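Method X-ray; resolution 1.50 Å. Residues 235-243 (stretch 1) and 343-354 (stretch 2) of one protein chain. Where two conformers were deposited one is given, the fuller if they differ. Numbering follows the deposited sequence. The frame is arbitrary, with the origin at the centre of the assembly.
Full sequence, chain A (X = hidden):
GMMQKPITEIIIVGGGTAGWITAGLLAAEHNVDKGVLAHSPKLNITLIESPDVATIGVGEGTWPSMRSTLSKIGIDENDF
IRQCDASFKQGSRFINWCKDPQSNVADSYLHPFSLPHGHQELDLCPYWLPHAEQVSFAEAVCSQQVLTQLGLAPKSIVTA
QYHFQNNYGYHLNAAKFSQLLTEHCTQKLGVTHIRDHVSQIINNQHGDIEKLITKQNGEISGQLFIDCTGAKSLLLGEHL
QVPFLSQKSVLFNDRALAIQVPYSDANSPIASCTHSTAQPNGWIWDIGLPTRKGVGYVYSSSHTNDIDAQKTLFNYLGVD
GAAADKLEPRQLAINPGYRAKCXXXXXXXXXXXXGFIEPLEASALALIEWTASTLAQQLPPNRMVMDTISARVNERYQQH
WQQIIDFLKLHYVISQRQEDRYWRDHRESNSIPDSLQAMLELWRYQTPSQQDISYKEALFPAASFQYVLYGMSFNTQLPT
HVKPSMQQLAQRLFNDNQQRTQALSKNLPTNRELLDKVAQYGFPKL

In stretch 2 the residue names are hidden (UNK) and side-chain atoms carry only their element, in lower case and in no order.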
# COMPACT_ATOMS: atom_id res chain seq x y z
N LEU A 235 -3.90 -22.56 -2.09
CA LEU A 235 -4.90 -23.03 -1.16
C LEU A 235 -6.26 -22.42 -1.49
O LEU A 235 -7.25 -23.11 -1.68
CB LEU A 235 -4.53 -22.72 0.29
CG LEU A 235 -3.59 -23.74 0.97
CD1 LEU A 235 -2.26 -23.82 0.32
CD2 LEU A 235 -3.46 -23.43 2.46
N LEU A 236 -6.32 -21.10 -1.56
CA LEU A 236 -7.62 -20.47 -1.72
C LEU A 236 -8.15 -20.58 -3.17
O LEU A 236 -9.26 -21.05 -3.43
CB LEU A 236 -7.54 -19.00 -1.28
CG LEU A 236 -8.90 -18.30 -1.28
CD1 LEU A 236 -9.56 -18.44 0.06
CD2 LEU A 236 -8.82 -16.84 -1.69
N GLY A 237 -7.32 -20.14 -4.11
CA GLY A 237 -7.73 -20.18 -5.51
C GLY A 237 -7.77 -21.57 -6.09
O GLY A 237 -8.75 -21.92 -6.73
N GLU A 238 -6.70 -22.35 -5.90
CA GLU A 238 -6.61 -23.68 -6.52
C GLU A 238 -7.33 -24.74 -5.69
O GLU A 238 -8.38 -25.29 -6.13
CB GLU A 238 -5.17 -24.06 -6.77
CG GLU A 238 -4.53 -23.21 -7.83
CD GLU A 238 -5.26 -23.32 -9.20
OE1 GLU A 238 -5.74 -24.43 -9.55
OE2 GLU A 238 -5.36 -22.28 -9.90
N HIS A 239 -6.88 -25.01 -4.47
CA HIS A 239 -7.50 -26.10 -3.68
C HIS A 239 -8.98 -25.86 -3.41
O HIS A 239 -9.80 -26.80 -3.49
CB HIS A 239 -6.75 -26.27 -2.35
CG HIS A 239 -7.22 -27.44 -1.53
ND1 HIS A 239 -6.97 -28.75 -1.88
CD2 HIS A 239 -7.91 -27.47 -0.37
CE1 HIS A 239 -7.49 -29.54 -0.94
NE2 HIS A 239 -8.06 -28.79 -0.02
N LEU A 240 -9.33 -24.63 -3.03
CA LEU A 240 -10.71 -24.29 -2.67
C LEU A 240 -11.55 -23.64 -3.78
O LEU A 240 -12.72 -23.32 -3.56
CB LEU A 240 -10.72 -23.45 -1.38
CG LEU A 240 -10.24 -24.20 -0.13
CD1 LEU A 240 -9.98 -23.23 1.00
CD2 LEU A 240 -11.24 -25.27 0.31
N GLN A 241 -10.92 -23.43 -4.93
CA GLN A 241 -11.60 -22.99 -6.14
C GLN A 241 -12.34 -21.67 -5.99
O GLN A 241 -13.38 -21.46 -6.62
CB GLN A 241 -12.51 -24.12 -6.65
CG GLN A 241 -11.69 -25.27 -7.19
CD GLN A 241 -11.05 -24.95 -8.54
OE1 GLN A 241 -11.76 -24.70 -9.52
NE2 GLN A 241 -9.72 -24.97 -8.60
N VAL A 242 -11.79 -20.74 -5.20
CA VAL A 242 -12.40 -19.42 -5.10
C VAL A 242 -12.12 -18.67 -6.38
O VAL A 242 -10.97 -18.53 -6.75
CB VAL A 242 -11.86 -18.64 -3.89
CG1 VAL A 242 -12.41 -17.22 -3.89
CG2 VAL A 242 -12.22 -19.36 -2.59
N PRO A 243 -13.16 -18.18 -7.05
CA PRO A 243 -12.97 -17.52 -8.35
C PRO A 243 -12.19 -16.21 -8.29
O PRO A 243 -12.23 -15.49 -7.29
CB PRO A 243 -14.39 -17.21 -8.83
CG PRO A 243 -15.28 -17.89 -7.96
CD PRO A 243 -14.58 -18.26 -6.69
N UNK A 343 -11.63 -15.44 2.37
CA UNK A 343 -11.76 -16.44 3.43
C UNK A 343 -12.83 -17.46 3.01
O UNK A 343 -13.98 -17.11 2.81
c UNK A 343 -11.76 -17.11 9.55
c UNK A 343 -12.05 -16.62 5.98
c UNK A 343 -11.64 -14.70 9.21
c UNK A 343 -11.90 -16.12 7.31
c UNK A 343 -11.63 -15.84 10.05
c UNK A 343 -12.13 -15.78 4.75
n UNK A 343 -12.03 -18.36 7.41
c UNK A 343 -12.14 -17.98 6.07
c UNK A 343 -11.89 -17.25 8.19
c UNK A 343 -11.78 -14.83 7.87
N UNK A 344 -12.40 -18.71 2.78
CA UNK A 344 -13.30 -19.79 2.36
C UNK A 344 -13.01 -20.97 3.28
O UNK A 344 -11.85 -21.36 3.44
c UNK A 344 -13.01 -20.17 0.90
n UNK A 344 -16.15 -21.72 1.01
c UNK A 344 -13.86 -21.31 0.36
o UNK A 344 -15.73 -19.96 -0.35
c UNK A 344 -15.33 -20.94 0.31
N UNK A 345 -14.06 -21.56 3.83
CA UNK A 345 -13.92 -22.62 4.82
C UNK A 345 -12.96 -22.09 5.90
O UNK A 345 -13.21 -21.03 6.51
c UNK A 345 -14.55 -24.54 3.29
n UNK A 345 -15.17 -25.59 3.83
o UNK A 345 -14.87 -24.07 2.20
c UNK A 345 -13.47 -23.91 4.13
N UNK A 346 -11.88 -22.81 6.16
CA UNK A 346 -10.90 -22.45 7.21
C UNK A 346 -9.59 -21.97 6.64
O UNK A 346 -8.52 -22.16 7.22
o UNK A 346 -10.21 -25.05 6.29
n UNK A 346 -9.34 -25.62 8.32
c UNK A 346 -10.06 -24.82 7.51
c UNK A 346 -10.65 -23.62 8.17
N UNK A 347 -9.68 -21.29 5.48
CA UNK A 347 -8.53 -20.79 4.76
C UNK A 347 -8.73 -19.31 4.45
O UNK A 347 -9.75 -18.92 3.87
c UNK A 347 -8.31 -21.56 3.45
s UNK A 347 -6.92 -20.94 2.45
N UNK A 348 -7.75 -18.51 4.84
CA UNK A 348 -7.75 -17.09 4.48
C UNK A 348 -6.48 -16.75 3.69
O UNK A 348 -5.38 -17.14 4.04
c UNK A 348 -8.55 -13.84 6.55
c UNK A 348 -7.99 -16.21 5.73
c UNK A 348 -6.88 -16.38 6.76
c UNK A 348 -8.23 -14.74 5.35
N UNK A 349 -6.67 -16.02 2.58
CA UNK A 349 -5.57 -15.64 1.72
C UNK A 349 -5.08 -14.24 2.09
O UNK A 349 -5.88 -13.30 2.26
c UNK A 349 -5.96 -15.68 0.26
N UNK A 350 -3.77 -14.10 2.20
CA UNK A 350 -3.15 -12.83 2.55
C UNK A 350 -1.99 -12.57 1.57
O UNK A 350 -1.16 -13.46 1.31
c UNK A 350 -1.98 -11.51 4.39
c UNK A 350 -3.88 -13.09 4.95
c UNK A 350 -3.65 -12.98 6.44
c UNK A 350 -2.68 -12.80 4.03
N UNK A 351 -1.96 -11.36 1.04
CA UNK A 351 -1.01 -11.00 0.01
C UNK A 351 -1.54 -11.33 -1.37
O UNK A 351 -2.77 -11.27 -1.61
N UNK A 352 -0.63 -11.61 -2.30
CA UNK A 352 -0.97 -11.83 -3.71
C UNK A 352 -1.87 -13.05 -3.92
O UNK A 352 -2.56 -13.15 -4.95
c UNK A 352 0.29 -11.95 -4.54
c UNK A 352 1.12 -10.69 -4.42
c UNK A 352 2.16 -11.15 -6.95
se UNK A 352 2.80 -10.74 -5.41
N UNK A 353 -1.88 -13.98 -2.95
CA UNK A 353 -2.79 -15.11 -3.03
C UNK A 353 -4.24 -14.65 -3.03
O UNK A 353 -5.12 -15.36 -3.57
c UNK A 353 -2.56 -16.11 -1.91
N UNK A 354 -4.54 -13.49 -2.42
CA UNK A 354 -5.89 -12.92 -2.46
C UNK A 354 -6.18 -12.03 -3.68
O UNK A 354 -7.26 -12.05 -4.23
c UNK A 354 -6.17 -12.15 -1.22

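Position 343 carries one carbon followed by fused five- and six-membered rings holding eight carbons and one nitrogen. Its CB points away from stretch 1, and contact is left to the backbone, whose N lies 4.3 Å from Leu236 CD1. This is Trp343.

Position 344 has three carbons in a row, the third bearing one oxygen and one nitrogen. Its CB points toward stretch 1 and lies 3.9 Å from Leu236 CD1 and 3.7 Å from Val242 CG2, and its second carbon lies 4.2 Å from Leu240 CB. This is Gln344, whose aliphatic part packs against Leu236, Leu240 and Val242.

Position 345 has two carbons, the second with one oxygen and one nitrogen, one carbon shorter than its neighbor. Its CB points toward stretch 1, and its amide oxygen lies 4.3 Å from Leu240 CD2, a loose touch. It is Asn345. The same oxygen, Asn345 OD1, accepts a hydrogen bond from Gln344 NE2 (2.9 Å), tying the two amides together. Position 346 has the same atoms, but its CB points away and it makes no contact; Asn346 completes the central pair of a type II' turn.

At 347 one carbon is followed by sulfur; the carbon lies 3.4 Å from Leu240 CD1, and the sulfur 3.7 Å from Leu235 CB and 4.2 Å from Leu236 CB. This is Cys347. Position 348 holds four carbons, forked at the first, with one arm two carbons long; Ile348 points away, in keeping with the alternation of a strand. A lone carbon at 349 is again directed toward stretch 1, this CB lying 3.7 Å from Leu236 CD2; it is Ala349.

Position 350 repeats the forked four-carbon pattern, out of reach, giving Ile350. Position 351 has no side-chain atoms; at phi 87° and psi -151° a CB would jam against the preceding carbonyl oxygen, consistent with Gly351. Position 352 is an unbranched chain of two carbons, selenium and a carbon, exposed and remote: selenomethionine, Met352. Positions 353 and 354 each bear one carbon. The backbone O of 353 lies 4.4 Å from Leu236 CD2, whereas 354 makes no contact; they are Ala353 and Ala354.

The contact is apolar, with no hydrogen bond across it. Leu236 and Leu240, on a helix and just beyond its end, meet the inward-facing side of the hairpin, where Gln344, Cys347 and Ala349 present their CB atoms. The hairpin holds itself together: Gln344 N donates to Cys347 O (2.9 Å), and Cys347 N to Gln344 O (3.0 Å). With these backbone groups paired to each other, the leucines can pack closely against them, Leu236 CD1 lying 3.8 Å from Cys347 O.

Stretch 2 (343-354) WQNNCIAIGMAA
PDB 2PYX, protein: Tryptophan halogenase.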